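Long-range contacts in homocysteine S-methyltransferase (Escherichia coli, PDB 5DMM), which transfers a methyl group from S-methylmethionine, or less efficiently from S-adenosylmethionine, to homocysteine in a zinc-dependent reaction that yields methionine: residues Leu18-Met23 with Cys65-Ser70; His55-Arg60 with Thr298-Ile303; Leu117-Val122 with Leu164-Thr169; Trp192-Leu197 with Gly226-Ala231; Pro249-Pro254 with Ala289-Gly294. One frame throughout, in Å; residues are numbered along the deposited sequence.

Interaction 1. Residues Leu18-Met23 with Cys65-Ser70; sequences LLDGAM and CAITAS
Two hydrogen bonds of very different quality join residues Leu18-Met23 to Cys65-Ser70. The backbone one is poor: Cys65 N reaches Leu18 O at 3.3 Å, but with an N-H...O angle of only 125° it counts as weak. The side-chain one is short and nearly straight, running from Ile67 N to Asp20 OD2 over 2.9 Å at 176°. Asp20 holds its CG in the crowded position between the backbone N and the carbonyl carbon (chi1 61°), which brings the carboxylate to the backbone of strand 65-67, and the N-H comes down on OD2 from above the carboxylate plane. A side chain thus takes the place that a backbone carbonyl would hold in a regular sheet.

The remaining contacts are van der Waals. Asp20 OD1 lies against the Ile67 branch, 3.4 Å from CG1 and 3.5 Å from CD1, so this acid meets aliphatic carbon on one oxygen and an amide on the other. Leu19 CD2 meets Cys65 CB at 3.8 Å.

Together these bonds bring the first and second strands of the eight-stranded parallel barrel side by side and so close it. Tyr58 of helix 48-61 packs on Asp20 from outside, strand 117-122 continues the sheet beyond Cys65 and Ala66, and Leu19 and Ile67 both lean on Tyr253 of strand 250-253, Ile67 also lining the homocysteine pocket.

Interaction 2. Residues His55-Arg60 with Thr298-Ile303; sequences HLDYYR and TTPADI
Tyr58 carries most of the packing between helix 48-61 and the start of helix 300-309. From CB, its CG lies anti to the carbonyl carbon (chi1 -84°), sending the ring across to the other helix. CD1 comes first against Ile303, whose CG1 sits at the ring edge 3.6 Å away. CE1 meets the backbone of Pro300, with Pro300 N at 3.4 Å, while CZ touches Pro300 CD at 3.5 Å. Over one face stands Pro300 CG, 3.8 Å from the Tyr58 ring centroid and only 18° off the normal, a CH-pi contact. At the tip, OH rests 3.2 Å from Thr299 CA and hydrogen-bonds to Ala22 O. A leucine here, without the ring face for Pro300 or the hydroxyl for Ala22 O, would probably loosen the seat of the last helix.

Pro300 is also met by Asp57 OD1, 3.6 Å from its CG, although the other carboxylate oxygen of Asp57 is salt-bridged to Arg30. A capping box closes the start of this helix: Thr299 OG1 accepts from Ala301 N and Asp302 OD2 from Thr299 N. The contact ties two outer helices of the barrel together, with helix 24-29 reaching Thr299 and Pro300 and strand 65-67 lying behind His55 and Tyr59.

Interaction 3. Residues Leu117-Val122 with Leu164-Thr169; sequences LVAGSV and LLACET. With HCS (2-amino-4-mercapto-butyric acid), chain F.
Strands 117-122 and 164-168 are parallel neighbours in the TIM barrel, their axes 39° apart. The middle and C-terminal part of the pair is tight. Gly120 N donates to Leu164 O at 2.8 Å, Ala166 N to Gly120 O and Val122 N to Ala166 O, and Glu168 N closes the series on Val122 O at 3.0 Å. The N-terminal end is slacker: Leu164 N reaches Val118 O over 3.5 Å, a weak bond, and Leu117 CD1 only brushes Leu164 CD2 at 4.5 Å. Neither end opens to solvent, since every touching residue is buried. Ala119 and Ala166 face Trp192, whereas Val122 packs against Cys167 SG, on the side covered by helix 143-159.

At the C-terminal end the pairing delivers Glu168 to the bound homocysteine. Its CG takes the crowded position and the chain then extends, placing Glu168 OE2 2.6 Å from the ligand's OXT and OE1 at the hydroxyl of Tyr253. An alanine here would deprive the Ser121 and Tyr253 hydroxyls of a shared partner and probably leave the ligand's carboxylate end less well fixed. Ser121 OG, anti to its backbone N, donates to Glu168 OE2 at 2.6 Å, from above the carboxylate plane.

Interaction 4. Residues Trp192-Leu197 with Gly226-Ala231; sequences WFSFTL and GINCIA. With ZN (zinc ion), chain B.
Asn228 OD1 is the best-held polar atom here, gripped by two donors. Ser194 OG gives it a very short hydrogen bond, 2.5 Å, lying in the carbonyl plane on a lone pair, and Thr169 N, from strand 164-170, supplies the second. The torsions suit the first bond: the serine hydroxyl stands anti to its own backbone N (chi1 178°), while Asn228 CG occupies the crowded position between backbone N and carbonyl carbon (chi1 71°), which folds the amide back over the neighbouring strand.

The strands pair in parallel through Ser194 with Gly226 and Phe195 with Ile227. Gly226 N donates to Phe193 O at 3.0 Å and Phe195 N to Gly226 O at 2.9 Å; farther on, Asn228 N reaches Phe195 O at 3.4 Å and is weakly bound. The short strand axes are 55° apart, a strong twist. Gly226 carries no side chain beside Ser194, and its carbonyl oxygen comes within 3.2 Å of Phe195 CD2. On the side toward helices 209-217 and 235-243, the Leu197 and Ile227 side chains cross at about a right angle, CD1 3.8 Å from CG2, and Leu197 CD1 also meets Ile230 CD1.

After Asn228, Cys229 adopts a left-handed backbone conformation, and its SG binds zinc at 2.5 Å, Cys295 being a further ligand. The doubly held OD1 one residue earlier probably helps fix the backbone leading to Cys229, whose sulfur is likely to bind as thiolate, and a metal held by such cysteines would be suited to activating the homocysteine thiol for methyl transfer.

Interaction 5. Residues Pro249-Pro254 with Ala289-Gly294; sequences PLVVYP and ARLIGG
Two crowded first torsions set the side chains of this strand pair. Val252 turns CG1 between its backbone N and carbonyl carbon (chi1 53°), which brings that methyl to 3.7 Å from Ala289 CB and 3.8 Å from Ile292 CG1, with the valine and isoleucine side by side and pointing the same way. Tyr253 takes the same position (chi1 43°), which turns its ring toward the barrel interior; the strands lie so close here that Tyr253 CB comes within 3.3 Å of Gly293 C.

The backbones run parallel but slip by one residue between Leu250 and Val251, a beta bulge. Its mark is Leu250 O, which accepts from both Arg290 N at 2.8 Å and Leu291 N at 3.1 Å. Past the bulge, Val252 N bonds to Leu291 O nearly along the C=O axis, and Gly293 N to Val252 O at 3.0 Å. Gly293 O is buried without a hydrogen-bonding partner; Tyr253 CA approaches it at 3.3 Å.

These are the seventh and eighth strands of the barrel. Trp284 of helix 281-286 packs on Val252 and Ile292 outside, whereas Val251 and Leu291 turn inward to Trp192, and the Tyr253 hydroxyl hydrogen-bonds Glu168 of strand 164-170 and Trp192 of strand 191-197.

How the interactions relate
Interactions 1, 3, 4 and 5 are successive arcs of one barrel, stitched by backbone bonds between them: Ala66 O to Ala119 N (2.7 Å), Cys167 O to Ser194 N (2.8 Å), Ile227 N to Val251 O (2.9 Å) and Leu19 N to Ile292 O (2.6 Å). Interaction 2 lies outside, about 17 Å from interaction 3 between centres, yet Tyr59 OH still reaches Leu117 O at 2.8 Å. Inside, Tyr253 OH joins three arcs, bonding to Glu168 OE1 at 2.6 Å and to Trp192 NE1. Glu168 of interaction 3 lies at the carboxylate end of homocysteine, while interaction 4 supplies a zinc ligand at its other end, where the substrate SD lies 2.8 Å from ZN.

Interaction 1. Residues Leu18-Met23 with Cys65-Ser70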
# COMPACT_ATOMS: atom_id res chain seq x y z
N LEU A 18 -4.55 0.07 12.26
CA LEU A 18 -3.11 -0.04 12.06
C LEU A 18 -2.79 -0.82 10.79
O LEU A 18 -3.38 -1.87 10.52
CB LEU A 18 -2.40 -0.69 13.26
CG LEU A 18 -2.34 0.15 14.55
CD1 LEU A 18 -1.55 -0.61 15.60
CD2 LEU A 18 -1.71 1.52 14.30
N LEU A 19 -1.86 -0.30 10.00
CA LEU A 19 -1.35 -1.01 8.84
C LEU A 19 -0.14 -1.84 9.25
O LEU A 19 0.15 -1.96 10.45
CB LEU A 19 -0.99 -0.04 7.72
CG LEU A 19 -2.13 0.91 7.32
CD1 LEU A 19 -1.71 1.84 6.18
CD2 LEU A 19 -3.36 0.11 6.94
N ASP A 20 0.55 -2.42 8.28
CA ASP A 20 1.76 -3.15 8.59
C ASP A 20 2.96 -2.26 8.28
O ASP A 20 2.81 -1.05 8.13
CB ASP A 20 1.84 -4.47 7.81
CG ASP A 20 1.84 -4.26 6.30
OD1 ASP A 20 1.68 -3.11 5.83
OD2 ASP A 20 2.00 -5.27 5.59
N GLY A 21 4.13 -2.87 8.18
CA GLY A 21 5.34 -2.15 7.85
C GLY A 21 6.08 -2.85 6.73
O GLY A 21 5.52 -3.70 6.05
N ALA A 22 7.37 -2.53 6.57
CA ALA A 22 8.14 -3.06 5.46
C ALA A 22 8.31 -4.58 5.51
O ALA A 22 8.48 -5.18 6.58
CB ALA A 22 9.51 -2.38 5.40
N MET A 23 8.29 -5.19 4.33
CA MET A 23 8.47 -6.62 4.15
C MET A 23 9.96 -6.93 4.09
O MET A 23 10.44 -7.90 4.70
CB MET A 23 7.72 -7.06 2.88
CG MET A 23 7.97 -8.46 2.35
SD MET A 23 7.48 -9.75 3.51
CE MET A 23 5.69 -9.59 3.58
N CYS A 65 -4.25 -4.66 9.01
CA CYS A 65 -4.23 -4.78 7.55
C CYS A 65 -2.84 -5.15 7.06
O CYS A 65 -1.87 -4.43 7.34
CB CYS A 65 -4.70 -3.47 6.90
SG CYS A 65 -4.90 -3.60 5.09
N ALA A 66 -2.73 -6.25 6.32
CA ALA A 66 -1.49 -6.61 5.66
C ALA A 66 -1.46 -6.05 4.24
O ALA A 66 -2.47 -6.07 3.54
CB ALA A 66 -1.31 -8.14 5.62
N ILE A 67 -0.30 -5.56 3.81
CA ILE A 67 -0.15 -5.12 2.42
C ILE A 67 0.68 -6.15 1.68
O ILE A 67 1.79 -6.46 2.09
CB ILE A 67 0.50 -3.73 2.32
CG1 ILE A 67 -0.36 -2.71 3.08
CG2 ILE A 67 0.67 -3.32 0.86
CD1 ILE A 67 0.23 -1.30 3.18
N THR A 68 0.15 -6.68 0.58
CA THR A 68 0.79 -7.81 -0.11
C THR A 68 2.11 -7.42 -0.77
O THR A 68 2.38 -6.24 -1.01
CB THR A 68 -0.14 -8.42 -1.18
OG1 THR A 68 -0.47 -7.42 -2.16
CG2 THR A 68 -1.41 -8.94 -0.53
N ALA A 69 2.94 -8.43 -1.06
CA ALA A 69 4.25 -8.19 -1.66
C ALA A 69 4.17 -8.03 -3.18
O ALA A 69 4.93 -8.68 -3.91
CB ALA A 69 5.20 -9.33 -1.30
N SER A 70 3.25 -7.20 -3.66
CA SER A 70 3.01 -7.09 -5.11
C SER A 70 3.38 -5.71 -5.67
O SER A 70 3.02 -5.40 -6.80
CB SER A 70 1.55 -7.39 -5.43
OG SER A 70 0.68 -6.65 -4.58

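Interaction 2. Residues His55-Arg60 with Thr298-Ile303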
# COMPACT_ATOMS: atom_id res chain seq x y z
N HIS A 55 4.00 -11.60 7.39
CA HIS A 55 2.63 -11.10 7.54
C HIS A 55 2.09 -11.48 8.93
O HIS A 55 1.45 -10.68 9.62
CB HIS A 55 1.71 -11.66 6.45
CG HIS A 55 1.95 -11.07 5.09
ND1 HIS A 55 1.98 -9.71 4.85
CD2 HIS A 55 2.14 -11.66 3.88
CE1 HIS A 55 2.18 -9.49 3.56
NE2 HIS A 55 2.27 -10.66 2.95
N LEU A 56 2.36 -12.71 9.35
CA LEU A 56 1.90 -13.18 10.66
C LEU A 56 2.56 -12.35 11.77
O LEU A 56 1.90 -11.97 12.74
CB LEU A 56 2.20 -14.66 10.84
CG LEU A 56 1.88 -15.25 12.21
CD1 LEU A 56 0.39 -15.13 12.53
CD2 LEU A 56 2.35 -16.71 12.29
N ASP A 57 3.84 -12.08 11.60
CA ASP A 57 4.60 -11.21 12.51
C ASP A 57 3.93 -9.84 12.71
O ASP A 57 3.82 -9.33 13.84
CB ASP A 57 6.00 -11.02 11.94
CG ASP A 57 7.04 -10.75 13.00
OD1 ASP A 57 6.72 -10.06 14.00
OD2 ASP A 57 8.18 -11.22 12.81
N TYR A 58 3.49 -9.25 11.61
CA TYR A 58 2.86 -7.93 11.70
C TYR A 58 1.47 -8.01 12.34
O TYR A 58 1.10 -7.13 13.12
CB TYR A 58 2.77 -7.27 10.32
CG TYR A 58 4.05 -6.55 9.93
CD1 TYR A 58 4.46 -5.41 10.64
CD2 TYR A 58 4.84 -6.98 8.86
CE1 TYR A 58 5.60 -4.74 10.30
CE2 TYR A 58 6.01 -6.30 8.52
CZ TYR A 58 6.38 -5.18 9.26
OH TYR A 58 7.51 -4.46 8.97
N TYR A 59 0.69 -9.04 12.03
CA TYR A 59 -0.61 -9.18 12.69
C TYR A 59 -0.41 -9.34 14.21
O TYR A 59 -1.18 -8.82 15.00
CB TYR A 59 -1.41 -10.36 12.14
CG TYR A 59 -2.10 -10.17 10.79
CD1 TYR A 59 -2.91 -9.07 10.53
CD2 TYR A 59 -1.96 -11.14 9.80
CE1 TYR A 59 -3.56 -8.93 9.29
CE2 TYR A 59 -2.61 -11.01 8.56
CZ TYR A 59 -3.41 -9.89 8.32
OH TYR A 59 -4.05 -9.75 7.12
N ARG A 60 0.64 -10.06 14.61
CA ARG A 60 0.97 -10.23 16.02
C ARG A 60 1.34 -8.90 16.67
O ARG A 60 1.00 -8.65 17.82
CB ARG A 60 2.12 -11.22 16.20
CG ARG A 60 1.73 -12.66 16.00
CD ARG A 60 2.92 -13.59 16.24
NE ARG A 60 2.48 -14.98 16.33
CZ ARG A 60 3.21 -16.02 15.97
NH1 ARG A 60 4.43 -15.83 15.48
NH2 ARG A 60 2.73 -17.24 16.09
N THR A 298 10.93 0.27 8.20
CA THR A 298 10.14 -0.03 9.39
C THR A 298 10.04 -1.54 9.56
O THR A 298 10.29 -2.31 8.63
CB THR A 298 8.74 0.59 9.33
OG1 THR A 298 7.98 -0.02 8.27
CG2 THR A 298 8.85 2.08 9.09
N THR A 299 9.70 -1.95 10.77
CA THR A 299 9.66 -3.35 11.12
C THR A 299 8.46 -3.53 12.06
O THR A 299 7.80 -2.55 12.42
CB THR A 299 10.97 -3.80 11.83
OG1 THR A 299 10.96 -3.30 13.17
CG2 THR A 299 12.21 -3.26 11.12
N PRO A 300 8.18 -4.78 12.48
CA PRO A 300 7.08 -4.95 13.44
C PRO A 300 7.28 -4.20 14.76
O PRO A 300 6.31 -4.04 15.52
CB PRO A 300 7.06 -6.45 13.67
CG PRO A 300 7.52 -7.02 12.34
CD PRO A 300 8.59 -6.07 11.88
N ALA A 301 8.50 -3.74 15.05
CA ALA A 301 8.75 -2.96 16.26
C ALA A 301 8.00 -1.63 16.20
O ALA A 301 7.47 -1.17 17.21
CB ALA A 301 10.24 -2.72 16.46
N ASP A 302 7.96 -1.02 15.02
CA ASP A 302 7.22 0.23 14.84
C ASP A 302 5.73 0.05 15.02
O ASP A 302 5.06 0.89 15.62
CB ASP A 302 7.50 0.83 13.46
CG ASP A 302 8.96 1.16 13.24
OD1 ASP A 302 9.42 2.22 13.72
OD2 ASP A 302 9.66 0.36 12.56
N ILE A 303 5.20 -1.05 14.47
CA ILE A 303 3.77 -1.37 14.59
C ILE A 303 3.42 -1.65 16.06
O ILE A 303 2.38 -1.20 16.56
CB ILE A 303 3.40 -2.58 13.70
CG1 ILE A 303 3.72 -2.24 12.24
CG2 ILE A 303 1.93 -2.92 13.84
CD1 ILE A 303 3.09 -0.92 11.80

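Interaction 3. Residues Leu117-Val122 with Leu164-Thr169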
# COMPACT_ATOMS: atom_id res chain seq x y z
N LEU A 117 -7.70 -7.29 7.67
CA LEU A 117 -7.81 -7.06 6.24
C LEU A 117 -6.54 -7.47 5.49
O LEU A 117 -5.45 -7.58 6.09
CB LEU A 117 -8.13 -5.60 5.96
CG LEU A 117 -9.44 -5.08 6.56
CD1 LEU A 117 -9.57 -3.59 6.32
CD2 LEU A 117 -10.63 -5.84 5.99
N VAL A 118 -6.70 -7.71 4.19
CA VAL A 118 -5.57 -7.87 3.28
C VAL A 118 -5.70 -6.85 2.15
O VAL A 118 -6.71 -6.82 1.44
CB VAL A 118 -5.51 -9.30 2.69
CG1 VAL A 118 -4.37 -9.41 1.66
CG2 VAL A 118 -5.34 -10.34 3.79
N ALA A 119 -4.70 -6.00 1.99
CA ALA A 119 -4.73 -5.01 0.92
C ALA A 119 -3.74 -5.40 -0.16
O ALA A 119 -2.58 -5.65 0.14
CB ALA A 119 -4.43 -3.63 1.46
N GLY A 120 -4.19 -5.42 -1.41
CA GLY A 120 -3.30 -5.76 -2.51
C GLY A 120 -2.48 -4.55 -2.94
O GLY A 120 -3.04 -3.52 -3.33
N SER A 121 -1.16 -4.66 -2.87
CA SER A 121 -0.30 -3.54 -3.23
C SER A 121 -0.27 -3.28 -4.74
O SER A 121 0.03 -4.18 -5.54
CB SER A 121 1.12 -3.77 -2.75
OG SER A 121 1.94 -2.76 -3.29
N VAL A 122 -0.58 -2.04 -5.10
CA VAL A 122 -0.48 -1.55 -6.46
C VAL A 122 0.52 -0.41 -6.52
O VAL A 122 0.23 0.72 -6.09
CB VAL A 122 -1.85 -1.08 -6.99
CG1 VAL A 122 -1.71 -0.30 -8.30
CG2 VAL A 122 -2.78 -2.28 -7.16
N LEU A 164 -9.12 -4.98 -0.27
CA LEU A 164 -9.03 -3.72 -0.98
C LEU A 164 -7.66 -3.57 -1.64
O LEU A 164 -6.78 -4.40 -1.46
CB LEU A 164 -9.30 -2.54 -0.06
CG LEU A 164 -8.27 -2.21 1.02
CD1 LEU A 164 -8.69 -0.88 1.67
CD2 LEU A 164 -8.18 -3.27 2.09
N LEU A 165 -7.52 -2.51 -2.42
CA LEU A 165 -6.31 -2.23 -3.16
C LEU A 165 -5.60 -1.07 -2.50
O LEU A 165 -6.20 -0.03 -2.20
CB LEU A 165 -6.60 -1.90 -4.62
CG LEU A 165 -7.36 -2.96 -5.42
CD1 LEU A 165 -7.66 -2.47 -6.83
CD2 LEU A 165 -6.56 -4.25 -5.49
N ALA A 166 -4.31 -1.27 -2.27
CA ALA A 166 -3.44 -0.20 -1.79
C ALA A 166 -2.69 0.40 -2.97
O ALA A 166 -1.61 -0.09 -3.36
CB ALA A 166 -2.46 -0.75 -0.77
N CYS A 167 -3.27 1.43 -3.58
CA CYS A 167 -2.62 2.09 -4.70
C CYS A 167 -1.69 3.12 -4.08
O CYS A 167 -2.15 4.13 -3.56
CB CYS A 167 -3.65 2.74 -5.62
SG CYS A 167 -4.84 1.53 -6.29
N GLU A 168 -0.39 2.85 -4.10
CA GLU A 168 0.52 3.54 -3.20
C GLU A 168 1.79 4.07 -3.85
O GLU A 168 2.18 3.63 -4.94
CB GLU A 168 0.91 2.60 -2.06
CG GLU A 168 1.64 1.34 -2.56
CD GLU A 168 1.99 0.38 -1.44
OE1 GLU A 168 1.80 0.74 -0.26
OE2 GLU A 168 2.47 -0.74 -1.75
N THR A 169 2.45 5.01 -3.16
CA THR A 169 3.70 5.60 -3.62
C THR A 169 3.50 6.27 -5.00
O THR A 169 4.42 6.29 -5.83
CB THR A 169 4.84 4.54 -3.70
OG1 THR A 169 4.67 3.57 -2.65
CG2 THR A 169 6.21 5.19 -3.55
N HCS F . 6.26 -2.16 -1.30
CA HCS F . 5.84 -1.25 -0.25
CB HCS F . 5.88 0.18 -0.77
CG HCS F . 7.29 0.58 -1.18
SD HCS F . 7.36 2.36 -1.47
C HCS F . 4.44 -1.59 0.18
OXT HCS F . 3.85 -2.52 -0.40
O HCS F . 3.92 -0.92 1.10

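Interaction 4. Residues Trp192-Leu197 with Gly226-Ala231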
# COMPACT_ATOMS: atom_id res chain seq x y z
N TRP A 192 -7.51 2.51 -1.38
CA TRP A 192 -6.95 3.79 -0.95
C TRP A 192 -5.93 4.20 -1.98
O TRP A 192 -5.38 3.37 -2.70
CB TRP A 192 -6.36 3.74 0.49
CG TRP A 192 -5.01 3.07 0.74
CD1 TRP A 192 -3.78 3.49 0.30
CD2 TRP A 192 -4.76 1.92 1.57
NE1 TRP A 192 -2.79 2.64 0.79
CE2 TRP A 192 -3.37 1.68 1.57
CE3 TRP A 192 -5.59 1.06 2.31
CZ2 TRP A 192 -2.79 0.63 2.29
CZ3 TRP A 192 -5.01 0.03 3.02
CH2 TRP A 192 -3.63 -0.19 3.00
N PHE A 193 -5.74 5.51 -2.10
CA PHE A 193 -4.72 6.10 -2.95
C PHE A 193 -3.76 6.87 -2.06
O PHE A 193 -4.17 7.81 -1.37
CB PHE A 193 -5.33 7.03 -4.00
CG PHE A 193 -5.87 6.33 -5.23
CD1 PHE A 193 -6.75 5.25 -5.12
CD2 PHE A 193 -5.53 6.77 -6.50
CE1 PHE A 193 -7.26 4.61 -6.26
CE2 PHE A 193 -6.04 6.13 -7.65
CZ PHE A 193 -6.90 5.05 -7.52
N SER A 194 -2.50 6.47 -2.08
CA SER A 194 -1.48 7.14 -1.28
C SER A 194 -0.37 7.66 -2.18
O SER A 194 0.04 6.98 -3.13
CB SER A 194 -0.95 6.18 -0.22
OG SER A 194 0.08 6.81 0.54
N PHE A 195 0.12 8.86 -1.87
CA PHE A 195 0.95 9.66 -2.77
C PHE A 195 2.35 9.94 -2.24
O PHE A 195 2.56 9.99 -1.01
CB PHE A 195 0.28 11.02 -3.04
CG PHE A 195 -1.19 10.91 -3.29
CD1 PHE A 195 -1.68 10.21 -4.38
CD2 PHE A 195 -2.09 11.51 -2.42
CE1 PHE A 195 -3.03 10.10 -4.61
CE2 PHE A 195 -3.46 11.40 -2.65
CZ PHE A 195 -3.92 10.70 -3.74
N THR A 196 3.30 10.15 -3.15
CA THR A 196 4.57 10.79 -2.78
C THR A 196 4.50 12.27 -3.17
O THR A 196 3.76 12.65 -4.09
CB THR A 196 5.80 10.14 -3.44
OG1 THR A 196 5.71 10.25 -4.87
CG2 THR A 196 5.92 8.69 -3.03
N LEU A 197 5.27 13.09 -2.47
CA LEU A 197 5.10 14.54 -2.54
C LEU A 197 6.37 15.27 -2.95
O LEU A 197 7.48 14.81 -2.67
CB LEU A 197 4.63 15.08 -1.18
CG LEU A 197 3.31 14.51 -0.67
CD1 LEU A 197 3.00 15.07 0.69
CD2 LEU A 197 2.15 14.79 -1.63
N GLY A 226 -3.99 9.34 1.19
CA GLY A 226 -2.93 9.72 2.12
C GLY A 226 -1.55 9.78 1.54
O GLY A 226 -1.38 10.04 0.36
N ILE A 227 -0.56 9.56 2.40
CA ILE A 227 0.84 9.66 1.99
C ILE A 227 1.65 8.46 2.49
O ILE A 227 1.37 7.91 3.56
CB ILE A 227 1.47 10.97 2.51
CG1 ILE A 227 1.28 11.04 4.03
CG2 ILE A 227 0.83 12.17 1.82
CD1 ILE A 227 2.00 12.21 4.71
N ASN A 228 2.64 8.03 1.72
CA ASN A 228 3.54 6.99 2.20
C ASN A 228 4.91 7.15 1.56
O ASN A 228 5.06 7.88 0.58
CB ASN A 228 2.96 5.60 1.91
CG ASN A 228 2.98 5.24 0.42
OD1 ASN A 228 2.21 5.78 -0.37
ND2 ASN A 228 3.86 4.31 0.05
N CYS A 229 5.89 6.45 2.12
CA CYS A 229 7.26 6.49 1.61
C CYS A 229 7.79 7.92 1.62
O CYS A 229 8.45 8.36 0.68
CB CYS A 229 7.32 5.88 0.21
SG CYS A 229 8.98 5.27 -0.23
N ILE A 230 7.50 8.63 2.69
CA ILE A 230 7.91 10.02 2.86
C ILE A 230 8.67 10.13 4.19
O ILE A 230 8.49 9.28 5.08
CB ILE A 230 6.69 10.97 2.84
CG1 ILE A 230 7.09 12.44 2.96
CG2 ILE A 230 5.70 10.60 3.94
CD1 ILE A 230 5.89 13.39 2.99
N ALA A 231 9.53 11.14 4.33
CA ALA A 231 10.30 11.33 5.55
C ALA A 231 9.40 11.65 6.74
O ALA A 231 8.40 12.36 6.59
CB ALA A 231 11.32 12.44 5.36
ZN ZN B . 8.13 3.27 1.09

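Interaction 5. Residues Pro249-Pro254 with Ala289-Gly294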
# COMPACT_ATOMS: atom_id res chain seq x y z
N PRO A 249 -11.17 9.18 5.45
CA PRO A 249 -10.11 8.70 6.35
C PRO A 249 -8.74 8.86 5.69
O PRO A 249 -8.58 8.46 4.52
CB PRO A 249 -10.44 7.21 6.55
CG PRO A 249 -11.76 6.97 5.94
CD PRO A 249 -12.10 8.12 5.04
N LEU A 250 -7.77 9.43 6.40
CA LEU A 250 -6.47 9.67 5.78
C LEU A 250 -5.49 8.56 6.13
O LEU A 250 -5.52 8.00 7.23
CB LEU A 250 -5.90 11.02 6.21
CG LEU A 250 -6.70 12.26 5.78
CD1 LEU A 250 -5.98 13.53 6.24
CD2 LEU A 250 -6.96 12.29 4.26
N VAL A 251 -4.61 8.26 5.18
CA VAL A 251 -3.64 7.18 5.28
C VAL A 251 -2.24 7.75 5.49
O VAL A 251 -1.85 8.72 4.84
CB VAL A 251 -3.64 6.30 4.01
CG1 VAL A 251 -2.65 5.18 4.13
CG2 VAL A 251 -5.03 5.76 3.73
N VAL A 252 -1.47 7.14 6.38
CA VAL A 252 -0.10 7.60 6.56
C VAL A 252 0.80 6.45 6.97
O VAL A 252 0.56 5.78 7.97
CB VAL A 252 -0.02 8.76 7.60
CG1 VAL A 252 -0.68 8.39 8.93
CG2 VAL A 252 1.42 9.18 7.83
N TYR A 253 1.81 6.18 6.15
CA TYR A 253 2.84 5.24 6.54
C TYR A 253 4.18 5.69 5.99
O TYR A 253 4.50 5.45 4.82
CB TYR A 253 2.50 3.80 6.14
CG TYR A 253 1.92 3.47 4.76
CD1 TYR A 253 2.61 2.62 3.90
CD2 TYR A 253 0.66 3.92 4.37
CE1 TYR A 253 2.08 2.27 2.65
CE2 TYR A 253 0.13 3.58 3.13
CZ TYR A 253 0.84 2.74 2.28
OH TYR A 253 0.33 2.40 1.05
N PRO A 254 4.97 6.36 6.84
CA PRO A 254 6.23 6.98 6.43
C PRO A 254 7.41 6.03 6.54
O PRO A 254 7.29 4.92 7.06
CB PRO A 254 6.37 8.14 7.41
CG PRO A 254 5.78 7.58 8.68
CD PRO A 254 4.59 6.77 8.21
N ALA A 289 -5.83 11.39 10.23
CA ALA A 289 -5.29 10.08 9.85
C ALA A 289 -6.06 9.00 10.61
O ALA A 289 -6.30 9.14 11.82
CB ALA A 289 -3.79 9.98 10.15
N ARG A 290 -6.48 7.96 9.89
CA ARG A 290 -7.13 6.83 10.55
C ARG A 290 -6.57 5.47 10.10
O ARG A 290 -6.98 4.43 10.61
CB ARG A 290 -8.64 6.87 10.32
CG ARG A 290 -9.27 8.13 10.90
CD ARG A 290 -10.79 8.07 10.88
NE ARG A 290 -11.30 7.10 11.85
CZ ARG A 290 -12.57 6.73 11.95
NH1 ARG A 290 -13.49 7.25 11.14
NH2 ARG A 290 -12.91 5.83 12.86
N LEU A 291 -5.66 5.50 9.14
CA LEU A 291 -4.95 4.28 8.72
C LEU A 291 -3.47 4.59 8.85
O LEU A 291 -2.96 5.43 8.11
CB LEU A 291 -5.30 3.88 7.28
CG LEU A 291 -6.64 3.20 6.99
CD1 LEU A 291 -7.79 4.17 7.16
CD2 LEU A 291 -6.69 2.58 5.59
N ILE A 292 -2.80 3.92 9.79
CA ILE A 292 -1.44 4.29 10.15
C ILE A 292 -0.52 3.05 10.17
O ILE A 292 -0.85 2.03 10.77
CB ILE A 292 -1.42 4.98 11.52
CG1 ILE A 292 -2.36 6.19 11.49
CG2 ILE A 292 0.01 5.39 11.91
CD1 ILE A 292 -2.31 7.04 12.72
N GLY A 293 0.61 3.15 9.49
CA GLY A 293 1.59 2.08 9.52
C GLY A 293 2.98 2.59 9.20
O GLY A 293 3.28 3.75 9.45
N GLY A 294 3.81 1.73 8.62
CA GLY A 294 5.17 2.10 8.29
C GLY A 294 5.56 1.72 6.88
O GLY A 294 5.00 0.79 6.30